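Local coordinates for 3-oxoacyl-[acyl-carrier-protein] synthase (Arabidopsis thaliana, PDB 2IX4), which catalyses the condensation step of mitochondrial fatty acid synthesis, adding two carbons from malonyl-ACP to a growing acyl chain, at residues 272-277 against 426-431; 295-300 against 335-340; 314-319 against 410-415; 347-352 against 399-404; 379-384 against 405-410. All coordinates share one frame; numbering follows the deposited sequence.

Contact 1: residues 272-277 against 426-431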
# COMPACT_ATOMS: atom_id res chain seq x y z
N ALA A 272 -14.52 -15.76 15.34
CA ALA A 272 -15.03 -14.51 15.88
C ALA A 272 -15.60 -13.65 14.76
O ALA A 272 -15.44 -13.97 13.58
CB ALA A 272 -13.91 -13.74 16.60
N GLU A 273 -16.27 -12.56 15.13
CA GLU A 273 -16.73 -11.56 14.18
C GLU A 273 -15.81 -10.34 14.27
O GLU A 273 -15.36 -9.98 15.36
CB GLU A 273 -18.18 -11.15 14.50
CG GLU A 273 -18.76 -10.09 13.55
CD GLU A 273 -20.16 -9.63 13.93
OE1 GLU A 273 -20.65 -9.98 15.02
OE2 GLU A 273 -20.77 -8.90 13.12
N LEU A 274 -15.52 -9.73 13.12
CA LEU A 274 -14.83 -8.45 13.11
C LEU A 274 -15.88 -7.35 13.14
O LEU A 274 -16.63 -7.18 12.17
CB LEU A 274 -13.92 -8.32 11.88
CG LEU A 274 -12.73 -7.36 11.99
CD1 LEU A 274 -11.73 -7.67 10.89
CD2 LEU A 274 -13.14 -5.89 11.93
N CYS A 275 -15.93 -6.61 14.24
CA CYS A 275 -17.01 -5.67 14.53
C CYS A 275 -16.62 -4.21 14.41
O CYS A 275 -17.49 -3.33 14.30
CB CYS A 275 -17.55 -5.92 15.95
SG CYS A 275 -18.26 -7.55 16.19
N GLY A 276 -15.32 -3.93 14.44
CA GLY A 276 -14.84 -2.56 14.40
C GLY A 276 -13.53 -2.41 13.68
O GLY A 276 -12.61 -3.20 13.87
N TYR A 277 -13.46 -1.37 12.85
CA TYR A 277 -12.25 -1.00 12.13
C TYR A 277 -12.10 0.52 12.23
O TYR A 277 -12.57 1.26 11.37
CB TYR A 277 -12.33 -1.48 10.67
CG TYR A 277 -11.23 -1.03 9.72
CD1 TYR A 277 -9.89 -0.95 10.12
CD2 TYR A 277 -11.54 -0.71 8.40
CE1 TYR A 277 -8.89 -0.54 9.23
CE2 TYR A 277 -10.55 -0.30 7.50
CZ TYR A 277 -9.23 -0.23 7.92
OH TYR A 277 -8.27 0.17 7.02
N LEU A 426 -8.54 -2.61 15.41
CA LEU A 426 -9.44 -3.69 15.01
C LEU A 426 -10.13 -4.27 16.23
O LEU A 426 -9.48 -4.62 17.21
CB LEU A 426 -8.68 -4.80 14.27
CG LEU A 426 -7.99 -4.47 12.94
CD1 LEU A 426 -7.18 -5.66 12.46
CD2 LEU A 426 -8.99 -4.03 11.87
N LEU A 427 -11.46 -4.38 16.17
CA LEU A 427 -12.24 -4.90 17.28
C LEU A 427 -13.00 -6.17 16.90
O LEU A 427 -13.84 -6.16 15.99
CB LEU A 427 -13.19 -3.83 17.84
CG LEU A 427 -14.10 -4.17 19.03
CD1 LEU A 427 -13.32 -4.78 20.20
CD2 LEU A 427 -14.86 -2.94 19.49
N PHE A 428 -12.68 -7.25 17.60
CA PHE A 428 -13.29 -8.56 17.37
C PHE A 428 -14.21 -8.92 18.52
O PHE A 428 -14.03 -8.44 19.64
CB PHE A 428 -12.21 -9.64 17.22
CG PHE A 428 -11.27 -9.41 16.07
CD1 PHE A 428 -10.13 -8.62 16.23
CD2 PHE A 428 -11.52 -9.98 14.83
CE1 PHE A 428 -9.26 -8.41 15.17
CE2 PHE A 428 -10.66 -9.77 13.76
CZ PHE A 428 -9.52 -8.98 13.93
N ALA A 429 -15.20 -9.76 18.24
CA ALA A 429 -16.11 -10.26 19.26
C ALA A 429 -16.52 -11.69 18.95
O ALA A 429 -16.53 -12.09 17.79
CB ALA A 429 -17.34 -9.36 19.35
N SER A 430 -16.84 -12.46 19.99
CA SER A 430 -17.40 -13.79 19.80
C SER A 430 -18.79 -13.68 19.17
O SER A 430 -19.47 -12.65 19.32
CB SER A 430 -17.48 -14.55 21.13
OG SER A 430 -18.31 -13.87 22.05
N ILE A 431 -19.21 -14.72 18.46
CA ILE A 431 -20.46 -14.68 17.69
C ILE A 431 -21.28 -15.96 17.87
O ILE A 431 -22.51 -15.93 17.86
CB ILE A 431 -20.19 -14.34 16.19
CG1 ILE A 431 -21.50 -14.11 15.42
CG2 ILE A 431 -19.32 -15.41 15.52
CD1 ILE A 431 -21.33 -13.37 14.10
OXT ILE A 431 -20.74 -17.05 18.05
O HOH W 1 -20.72 -10.72 17.89
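F428 and L274 form the main apolar contact between these two antiparallel strands. F428 can be followed outward from the backbone. F428 CB sits 3.7 Å from the carbonyl O of E273. CG is anti to the carbonyl carbon (chi1 -60°), and the ring runs on past E273 toward L274. CD2 still lies near E273 O. CE2 then meets the branch point of L274, with 3.6 Å between F428 CE2 and L274 CG. F428 CZ, at the tip, is 4.0 Å from L274 CD1. The two side chains cross obliquely. An alanine in place of F428 would probably leave L274 without its ring partner and open a gap toward A369, I373 and I376 of helix 364-378.

The backbones join at E273 and A429, a hydrogen-bonded pair. E273 N gives a nearly straight bond of 2.7 Å to A429 O. Further along, C275 and G276 both face L427, which makes a classic beta bulge. L427 O accepts from C275 N at 2.8 Å and from G276 N at 3.1 Å. The bulge lies in the mixed sheet of the thiolase fold, where strand 272-281 pairs with strand 422-429. L274, Y277, L426 and F428 point to one face of it, and helix 181-195 packs on L274, Y277 and L426.

E273 and A429 point to the other face. The extended side chain of E273 crosses I431 at about a right angle, with OE1 3.6 Å from I431 CD1. Outside the segments, OE1 forms a salt bridge with R2. It also accepts from a water that donates to S430 O.

Contact 2: residues 295-300 against 335-340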
# COMPACT_ATOMS: atom_id res chain seq x y z
N GLY A 295 -4.70 10.59 18.38
CA GLY A 295 -4.85 9.70 17.23
C GLY A 295 -5.25 8.30 17.66
O GLY A 295 -6.19 7.72 17.11
N ALA A 296 -4.54 7.78 18.66
CA ALA A 296 -4.85 6.46 19.22
C ALA A 296 -6.23 6.44 19.88
O ALA A 296 -6.96 5.46 19.75
CB ALA A 296 -3.77 6.05 20.21
N VAL A 297 -6.59 7.53 20.56
CA VAL A 297 -7.93 7.68 21.15
C VAL A 297 -9.01 7.61 20.07
O VAL A 297 -9.99 6.86 20.21
CB VAL A 297 -8.06 9.01 21.97
CG1 VAL A 297 -9.51 9.29 22.34
CG2 VAL A 297 -7.19 8.96 23.23
N LEU A 298 -8.82 8.37 19.00
CA LEU A 298 -9.77 8.40 17.88
C LEU A 298 -9.96 7.03 17.25
O LEU A 298 -11.08 6.61 17.01
CB LEU A 298 -9.34 9.43 16.83
CG LEU A 298 -9.60 10.90 17.14
CD1 LEU A 298 -8.97 11.79 16.08
CD2 LEU A 298 -11.09 11.18 17.26
N ALA A 299 -8.85 6.34 17.00
CA ALA A 299 -8.89 5.02 16.37
C ALA A 299 -9.66 4.00 17.21
O ALA A 299 -10.47 3.23 16.67
CB ALA A 299 -7.47 4.52 16.09
N MET A 300 -9.41 4.00 18.51
CA MET A 300 -10.09 3.11 19.45
C MET A 300 -11.57 3.46 19.60
O MET A 300 -12.43 2.58 19.60
CB MET A 300 -9.39 3.12 20.82
CG MET A 300 -8.04 2.42 20.84
SD MET A 300 -7.37 2.21 22.49
CE MET A 300 -6.60 3.81 22.78
N ILE A 335 -5.21 4.64 26.32
CA ILE A 335 -6.03 3.56 26.88
C ILE A 335 -6.76 4.04 28.14
O ILE A 335 -7.93 3.70 28.35
CB ILE A 335 -5.20 2.27 27.15
CG1 ILE A 335 -4.74 1.66 25.82
CG2 ILE A 335 -6.02 1.24 27.94
CD1 ILE A 335 -3.66 0.58 25.95
N LYS A 336 -6.08 4.84 28.96
CA LYS A 336 -6.71 5.48 30.12
C LYS A 336 -7.84 6.42 29.73
O LYS A 336 -8.85 6.49 30.43
CB LYS A 336 -5.67 6.23 30.97
CG LYS A 336 -5.48 5.67 32.37
CD LYS A 336 -4.57 6.55 33.23
CE LYS A 336 -5.31 7.77 33.77
NZ LYS A 336 -4.49 8.55 34.74
N THR A 337 -7.66 7.15 28.64
CA THR A 337 -8.66 8.12 28.17
C THR A 337 -9.91 7.43 27.61
O THR A 337 -11.03 7.87 27.85
CB THR A 337 -8.05 9.10 27.13
OG1 THR A 337 -6.96 9.81 27.73
CG2 THR A 337 -9.09 10.11 26.64
N VAL A 338 -9.71 6.34 26.87
CA VAL A 338 -10.81 5.63 26.22
C VAL A 338 -11.62 4.80 27.23
O VAL A 338 -12.85 4.78 27.17
CB VAL A 338 -10.29 4.74 25.06
CG1 VAL A 338 -11.40 3.82 24.54
CG2 VAL A 338 -9.74 5.60 23.94
N PHE A 339 -10.93 4.14 28.15
CA PHE A 339 -11.58 3.19 29.04
C PHE A 339 -11.79 3.73 30.47
O PHE A 339 -12.56 3.15 31.24
CB PHE A 339 -10.82 1.86 29.04
CG PHE A 339 -10.80 1.19 27.69
CD1 PHE A 339 -9.70 1.30 26.85
CD2 PHE A 339 -11.90 0.45 27.26
CE1 PHE A 339 -9.68 0.68 25.60
CE2 PHE A 339 -11.90 -0.17 26.01
CZ PHE A 339 -10.79 -0.05 25.18
N SER A 340 -11.13 4.84 30.79
CA SER A 340 -11.20 5.48 32.11
C SER A 340 -11.38 4.50 33.28
O SER A 340 -10.46 3.73 33.58
CB SER A 340 -12.27 6.59 32.13
OG SER A 340 -13.54 6.10 31.76
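M300 reaches from helix 294-307 to helix 325-339 and touches three residues there. CG is anti to the carbonyl carbon (chi1 -72°), and the chain bends at chi3 to bring CE round. The methyl M300 CE lies 3.8 Å from V338 CG2 and 4.2 Å from I335 CG1. M300 lies aslant V338. Against F339, M300 stands at about a right angle. M300 SD is 4.2 Å from F339 CE1 and 5.5 Å from the ring centroid, a Met-aromatic contact with an oblique approach.

V297 works one turn earlier. It and V338 slide past each other in opposite directions, with V297 CG1 4.0 Å from V338 CG2. That same CG2 of V338 also packs on V297 CA, so one methyl fits between V297 and M300. The other branch, V297 CG2, meets T337 CB at 4.0 Å, and these two side chains cross at about a right angle. T337 OG1 bonds back to R333 O in its own helix. No hydrogen bond joins the two segments, and the contact is apolar.

The helix segments run at 38° to each other, with axes 9.3 Å apart at closest approach. Beneath them lies the mixed sheet. M300 packs on M413 and N415 of strand 411-418 and on S425 of strand 422-429, while F339 rests on P311 and I314.

Contact 3: residues 314-319 against 410-415. With K (potassium ion), chain D.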
# COMPACT_ATOMS: atom_id res chain seq x y z
N ILE A 314 -15.29 -4.13 26.75
CA ILE A 314 -14.08 -4.65 26.13
C ILE A 314 -13.25 -5.43 27.14
O ILE A 314 -12.80 -4.89 28.16
CB ILE A 314 -13.23 -3.52 25.46
CG1 ILE A 314 -14.08 -2.73 24.45
CG2 ILE A 314 -11.98 -4.09 24.79
CD1 ILE A 314 -14.78 -3.57 23.37
N ASP A 315 -13.05 -6.71 26.85
CA ASP A 315 -12.37 -7.62 27.77
C ASP A 315 -10.85 -7.55 27.67
O ASP A 315 -10.17 -7.55 28.70
CB ASP A 315 -12.86 -9.06 27.55
CG ASP A 315 -14.30 -9.26 27.98
OD1 ASP A 315 -14.82 -8.45 28.77
OD2 ASP A 315 -14.91 -10.25 27.53
N TYR A 316 -10.34 -7.51 26.45
CA TYR A 316 -8.89 -7.55 26.21
C TYR A 316 -8.43 -6.55 25.15
O TYR A 316 -9.05 -6.42 24.10
CB TYR A 316 -8.43 -8.97 25.85
CG TYR A 316 -6.98 -9.06 25.43
CD1 TYR A 316 -5.95 -8.73 26.32
CD2 TYR A 316 -6.63 -9.46 24.14
CE1 TYR A 316 -4.61 -8.80 25.93
CE2 TYR A 316 -5.29 -9.53 23.74
CZ TYR A 316 -4.29 -9.20 24.65
OH TYR A 316 -2.97 -9.26 24.27
N VAL A 317 -7.34 -5.85 25.44
CA VAL A 317 -6.70 -4.97 24.47
C VAL A 317 -5.27 -5.45 24.21
O VAL A 317 -4.45 -5.51 25.13
CB VAL A 317 -6.70 -3.49 24.94
CG1 VAL A 317 -5.84 -2.62 24.02
CG2 VAL A 317 -8.13 -2.94 25.00
N ASN A 318 -4.98 -5.82 22.97
CA ASN A 318 -3.61 -6.08 22.56
C ASN A 318 -3.01 -4.76 22.08
O ASN A 318 -3.30 -4.30 20.98
CB ASN A 318 -3.56 -7.17 21.49
CG ASN A 318 -2.13 -7.58 21.13
OD1 ASN A 318 -1.46 -6.89 20.36
ND2 ASN A 318 -1.67 -8.70 21.67
N ALA A 319 -2.19 -4.15 22.93
CA ALA A 319 -1.60 -2.83 22.68
C ALA A 319 -0.57 -2.87 21.56
O ALA A 319 0.01 -3.92 21.27
CB ALA A 319 -0.98 -2.27 23.95
N ARG A 410 -14.79 -12.08 25.50
CA ARG A 410 -15.86 -12.01 24.50
C ARG A 410 -15.57 -10.92 23.47
O ARG A 410 -16.09 -10.97 22.35
CB ARG A 410 -17.24 -11.85 25.14
CG ARG A 410 -17.46 -10.56 25.92
CD ARG A 410 -18.51 -10.76 27.01
NE ARG A 410 -18.80 -9.51 27.72
CZ ARG A 410 -18.27 -9.16 28.88
NH1 ARG A 410 -17.40 -9.95 29.50
NH2 ARG A 410 -18.61 -8.00 29.43
N THR A 411 -14.74 -9.95 23.85
CA THR A 411 -14.34 -8.87 22.96
C THR A 411 -12.83 -8.61 23.08
O THR A 411 -12.29 -8.55 24.18
CB THR A 411 -15.10 -7.56 23.29
OG1 THR A 411 -15.02 -7.31 24.69
CG2 THR A 411 -16.56 -7.67 22.88
N ALA A 412 -12.17 -8.45 21.93
CA ALA A 412 -10.73 -8.17 21.89
C ALA A 412 -10.43 -7.09 20.86
O ALA A 412 -10.85 -7.18 19.71
CB ALA A 412 -9.95 -9.44 21.58
N MET A 413 -9.69 -6.07 21.29
CA MET A 413 -9.31 -4.95 20.43
C MET A 413 -7.79 -4.94 20.22
O MET A 413 -7.03 -5.18 21.16
CB MET A 413 -9.78 -3.63 21.04
CG MET A 413 -9.38 -2.38 20.26
SD MET A 413 -9.91 -0.84 21.05
CE MET A 413 -11.62 -0.76 20.51
N SER A 414 -7.36 -4.66 18.99
CA SER A 414 -5.95 -4.63 18.65
C SER A 414 -5.56 -3.32 17.96
O SER A 414 -6.09 -2.97 16.91
CB SER A 414 -5.59 -5.82 17.75
OG SER A 414 -4.19 -5.89 17.52
N ASN A 415 -4.62 -2.59 18.58
CA ASN A 415 -4.13 -1.31 18.05
C ASN A 415 -2.87 -1.49 17.20
O ASN A 415 -1.99 -2.28 17.55
CB ASN A 415 -3.80 -0.36 19.20
CG ASN A 415 -5.02 0.04 20.00
OD1 ASN A 415 -6.16 -0.11 19.55
ND2 ASN A 415 -4.79 0.57 21.20
K K D . -1.72 -4.67 18.60
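D315 and R410 hold the start of this parallel strand pair. The carboxylate of D315 is placed with CG anti to the carbonyl carbon (chi1 -69°). D315 OD2 accepts a nearly straight 2.7 Å bond from R410 N, through the anti lone pair. R410 starts with CG between its backbone N and carbonyl carbon (chi1 64°), then extends as far as NE. The two side chains cross at about a right angle. D315 OD1 lies over one face of the guanidinium, 3.1 Å from R410 NH1. This is a salt bridge of charge alone, because no N-H points at the oxygen.

T411 OG1 accepts from D315 N at 3.0 Å and is also bonded to Q313 O. From Y316 on, regular parallel pairing takes over. M413 N bonds to Y316 O at 2.9 Å, and N318 N to M413 O at 2.8 Å. The edge of the Y316 ring meets A412 CB. Its OH accepts from N318 ND2 and is bonded to S351 OG.

S414 OG is anti to the backbone N (chi1 -174°), which puts it on the potassium ion. N318 CG is also anti to its backbone N, and its OD1 binds the same ion. N415 O binds the ion at 2.6 Å, N318 O also binds it, A319 O is a longer ligand at 3.3 Å, and E368 completes the site. H320, a predicted active-site residue, follows directly in the chain. The ion therefore ties the ends of the two segments together beside the probable catalytic region, and its charge is probably balanced in part by E368.

Contact 4: residues 347-352 against 399-404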
# COMPACT_ATOMS: atom_id res chain seq x y z
N THR A 347 -10.04 -3.68 35.82
CA THR A 347 -10.97 -4.58 35.15
C THR A 347 -10.50 -4.93 33.74
O THR A 347 -10.58 -6.09 33.33
CB THR A 347 -12.40 -3.99 35.10
OG1 THR A 347 -12.80 -3.58 36.42
CG2 THR A 347 -13.40 -5.02 34.57
N LEU A 348 -10.02 -3.92 33.00
CA LEU A 348 -9.54 -4.13 31.64
C LEU A 348 -8.21 -4.88 31.63
O LEU A 348 -7.25 -4.49 32.30
CB LEU A 348 -9.39 -2.80 30.89
CG LEU A 348 -8.79 -2.82 29.48
CD1 LEU A 348 -9.75 -3.42 28.45
CD2 LEU A 348 -8.35 -1.43 29.06
N ALA A 349 -8.17 -5.97 30.87
CA ALA A 349 -6.93 -6.71 30.63
C ALA A 349 -6.27 -6.16 29.37
O ALA A 349 -6.91 -6.02 28.34
CB ALA A 349 -7.21 -8.20 30.47
N PHE A 350 -4.99 -5.83 29.48
CA PHE A 350 -4.22 -5.40 28.31
C PHE A 350 -2.76 -5.82 28.38
O PHE A 350 -2.19 -5.92 29.46
CB PHE A 350 -4.37 -3.89 28.06
CG PHE A 350 -3.74 -3.03 29.11
CD1 PHE A 350 -2.47 -2.49 28.91
CD2 PHE A 350 -4.42 -2.75 30.29
CE1 PHE A 350 -1.89 -1.68 29.88
CE2 PHE A 350 -3.84 -1.94 31.27
CZ PHE A 350 -2.57 -1.41 31.06
N SER A 351 -2.19 -6.10 27.21
CA SER A 351 -0.79 -6.49 27.11
C SER A 351 -0.25 -6.14 25.73
O SER A 351 -1.03 -5.91 24.80
CB SER A 351 -0.63 -7.99 27.35
OG SER A 351 -1.33 -8.75 26.38
N SER A 352 1.07 -6.08 25.62
CA SER A 352 1.73 -6.06 24.32
C SER A 352 2.53 -7.35 24.15
O SER A 352 3.28 -7.74 25.05
CB SER A 352 2.66 -4.86 24.18
OG SER A 352 3.42 -4.98 22.99
N MET A 399 -2.58 -1.65 35.09
CA MET A 399 -1.32 -2.39 34.91
C MET A 399 -1.44 -3.40 33.77
O MET A 399 -2.43 -4.14 33.71
CB MET A 399 -0.97 -3.10 36.22
CG MET A 399 0.37 -3.82 36.26
SD MET A 399 1.80 -2.71 36.23
CE MET A 399 1.75 -1.99 37.87
N PRO A 400 -0.44 -3.45 32.87
CA PRO A 400 -0.45 -4.48 31.83
C PRO A 400 -0.22 -5.87 32.40
O PRO A 400 0.42 -6.01 33.44
CB PRO A 400 0.72 -4.08 30.92
CG PRO A 400 1.64 -3.31 31.81
CD PRO A 400 0.74 -2.57 32.76
N LEU A 401 -0.73 -6.89 31.72
CA LEU A 401 -0.58 -8.28 32.15
C LEU A 401 0.87 -8.72 32.05
O LEU A 401 1.53 -8.46 31.05
CB LEU A 401 -1.45 -9.22 31.31
CG LEU A 401 -2.97 -9.03 31.25
CD1 LEU A 401 -3.58 -10.09 30.35
CD2 LEU A 401 -3.62 -9.07 32.63
N THR A 402 1.36 -9.38 33.10
CA THR A 402 2.74 -9.87 33.13
C THR A 402 2.79 -11.40 33.18
O THR A 402 3.87 -12.00 33.14
CB THR A 402 3.54 -9.27 34.30
OG1 THR A 402 2.88 -9.56 35.54
CG2 THR A 402 3.67 -7.75 34.15
N THR A 403 1.62 -12.02 33.29
CA THR A 403 1.47 -13.47 33.16
C THR A 403 0.30 -13.74 32.22
O THR A 403 -0.60 -12.91 32.10
CB THR A 403 1.20 -14.17 34.52
OG1 THR A 403 0.06 -13.59 35.15
CG2 THR A 403 2.41 -14.05 35.46
N SER A 404 0.33 -14.89 31.55
CA SER A 404 -0.80 -15.32 30.72
C SER A 404 -1.97 -15.65 31.64
O SER A 404 -1.84 -16.50 32.52
CB SER A 404 -0.43 -16.54 29.89
OG SER A 404 0.54 -16.22 28.92
O HOH W 2 -4.22 -5.65 32.35
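One water links F350 to M399, gripped by three backbone groups. It donates to M399 O at 2.7 Å and to L348 O at 3.2 Å, and it accepts from F350 N at 3.0 Å. Beside it runs the direct bond of the contact. L401 N donates to F350 O at 2.9 Å, with an N-H...O angle of 166°. F350 O thus bonds the loop directly, and F350 N reaches it through the water.

The F350 side chain turns back over that loop. Its CG lies between the backbone N and the carbonyl carbon (chi1 67°). P400 CA then sits over one face of the ring, 3.9 Å from the centroid and offset toward the rim, in a CH-pi contact. P400 CB adds to it, 3.7 Å from F350 CE1. The tip, F350 CZ, comes within 3.5 Å of M399 C, at an oblique approach. The F350 ring also meets that of F398. An alanine here would probably leave P400 without the ring face it rests on and open a gap beside F398.

L401 packs on the neighbouring residues. L401 CD1 is 4.1 Å from A349 CB, and its CB lies near S351 CB. The S351 hydroxyl is also bonded to P382 O.

Strand 349-351 pairs in parallel with strand 316-318 through A349 and S351, whose backbones bond to V317. F350 bonds the other way. Strand 349-351 is thus an edge strand of the mixed sheet of the thiolase fold, with an irregular loop fastened along it.

Contact 5: residues 379-384 against 405-410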
# COMPACT_ATOMS: atom_id res chain seq x y z
N GLY A 379 -9.94 -18.17 25.48
CA GLY A 379 -10.17 -17.58 26.79
C GLY A 379 -8.88 -17.43 27.58
O GLY A 379 -8.85 -17.72 28.77
N VAL A 380 -7.83 -17.02 26.89
CA VAL A 380 -6.51 -16.78 27.50
C VAL A 380 -5.96 -15.48 26.92
O VAL A 380 -5.91 -15.31 25.71
CB VAL A 380 -5.50 -17.92 27.19
CG1 VAL A 380 -4.22 -17.74 28.02
CG2 VAL A 380 -6.09 -19.29 27.46
N ALA A 381 -5.58 -14.56 27.80
CA ALA A 381 -4.95 -13.32 27.37
C ALA A 381 -3.44 -13.43 27.57
O ALA A 381 -2.99 -13.79 28.66
CB ALA A 381 -5.52 -12.13 28.13
N PRO A 382 -2.65 -13.14 26.52
CA PRO A 382 -1.19 -13.30 26.59
C PRO A 382 -0.50 -12.25 27.47
O PRO A 382 -1.02 -11.14 27.66
CB PRO A 382 -0.75 -13.16 25.13
CG PRO A 382 -1.80 -12.33 24.49
CD PRO A 382 -3.09 -12.66 25.19
N MET A 383 0.66 -12.61 27.99
CA MET A 383 1.45 -11.74 28.86
C MET A 383 2.26 -10.71 28.08
O MET A 383 2.50 -10.87 26.88
CB MET A 383 2.41 -12.58 29.72
CG MET A 383 3.54 -13.24 28.94
SD MET A 383 4.56 -14.33 29.95
CE MET A 383 3.57 -15.82 29.97
N THR A 384 2.68 -9.65 28.77
CA THR A 384 3.75 -8.77 28.30
C THR A 384 5.03 -9.26 28.96
O THR A 384 5.07 -9.42 30.18
CB THR A 384 3.53 -7.30 28.71
OG1 THR A 384 2.18 -6.91 28.46
CG2 THR A 384 4.47 -6.38 27.95
N LYS A 405 -3.10 -14.98 31.45
CA LYS A 405 -4.22 -15.21 32.35
C LYS A 405 -5.49 -15.75 31.67
O LYS A 405 -5.98 -15.19 30.69
CB LYS A 405 -4.50 -13.97 33.22
CG LYS A 405 -5.61 -13.04 32.78
CD LYS A 405 -5.79 -11.95 33.83
CE LYS A 405 -7.23 -11.51 33.97
NZ LYS A 405 -7.35 -10.44 35.01
N LYS A 406 -5.97 -16.86 32.21
CA LYS A 406 -7.28 -17.40 31.86
C LYS A 406 -8.34 -16.38 32.22
O LYS A 406 -8.30 -15.80 33.31
CB LYS A 406 -7.55 -18.71 32.61
CG LYS A 406 -6.82 -19.94 32.06
CD LYS A 406 -7.32 -20.36 30.68
CE LYS A 406 -8.77 -20.85 30.71
NZ LYS A 406 -9.40 -20.80 29.35
N MET A 407 -9.27 -16.16 31.30
CA MET A 407 -10.41 -15.26 31.50
C MET A 407 -11.36 -15.39 30.32
O MET A 407 -10.93 -15.73 29.22
CB MET A 407 -9.95 -13.80 31.63
CG MET A 407 -9.15 -13.27 30.45
SD MET A 407 -8.71 -11.53 30.61
CE MET A 407 -10.29 -10.73 30.34
N LEU A 408 -12.64 -15.12 30.55
CA LEU A 408 -13.59 -15.00 29.45
C LEU A 408 -13.24 -13.76 28.63
O LEU A 408 -13.20 -12.65 29.16
CB LEU A 408 -15.03 -14.91 29.95
CG LEU A 408 -15.72 -16.19 30.44
CD1 LEU A 408 -17.15 -15.88 30.86
CD2 LEU A 408 -15.70 -17.29 29.38
N VAL A 409 -12.94 -13.98 27.35
CA VAL A 409 -12.69 -12.89 26.42
C VAL A 409 -13.78 -12.93 25.35
O VAL A 409 -13.71 -13.73 24.42
CB VAL A 409 -11.29 -12.97 25.76
CG1 VAL A 409 -11.02 -11.72 24.92
CG2 VAL A 409 -10.20 -13.13 26.81
N ARG A 410 -14.79 -12.08 25.50
CA ARG A 410 -15.86 -12.01 24.50
C ARG A 410 -15.57 -10.92 23.47
O ARG A 410 -16.09 -10.97 22.35
CB ARG A 410 -17.24 -11.85 25.14
CG ARG A 410 -17.46 -10.56 25.92
CD ARG A 410 -18.51 -10.76 27.01
NE ARG A 410 -18.80 -9.51 27.72
CZ ARG A 410 -18.27 -9.16 28.88
NH1 ARG A 410 -17.40 -9.95 29.50
NH2 ARG A 410 -18.61 -8.00 29.43
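G379 opens the contact by giving its carbonyl O to two donors from the other segment. M407 N donates to G379 O at 3.0 Å with a nearly straight N-H. K406 NZ donates to G379 O at 3.2 Å. The two come from opposite faces of the carbonyl plane, so the oxygen is gripped from both sides. The K406 chain bends to do this, with chi2 at -68° and chi3 turned likewise. G379 has positive phi and directly follows helix 364-378. A side chain here would come close to M407 O, which fits the glycine. V409 CG2 packs loosely on its CA.

V380 comes next and pairs with K406 as an antiparallel non-hydrogen-bonded pair. Their side chains share a face and meet at a slant. V380 CG2 touches the aliphatic part of the lysine, 3.6 Å from K406 CD. V380 also packs on I26 of helix 18-26.

Strands 380-381 and 405-406 form a small two-stranded antiparallel sheet, separate from the large mixed sheet. The chain between them has no helix or strand.

A381 and K405 make the hydrogen-bonded pair. A381 N donates to K405 O at 3.0 Å, almost straight, and K405 N donates back to A381 O at 3.0 Å. A381 CB faces M407, whose SD lies 4.1 Å away. M407 also packs on A349, and A381 on Y316 and L401.

P382 then leaves the strand. Its ring packs on Y316 and on L25 and I26.

Overall arrangement
Contacts 1, 3 and 4 reach the same mixed sheet. Contact 1 pairs strands 272-281 and 422-429. Contact 3 adds strands 316-318 and 411-418, and contact 4 lies on strand 349-351 next to 316-318. Contact 2 packs helices on this sheet. Contact 5 is a separate small sheet and shares R410 with contact 3. Centres lie about 10 Å apart for contacts 1 and 3 and for 3 and 4, about 20 Å for 1 and 4, about 12 Å for 2 and 3 and about 9 Å for 4 and 5. Contacts 2 to 5 all fall between the segments of contact 1. The sheet carries most of the potassium ligands, close to H320, a predicted active-site residue.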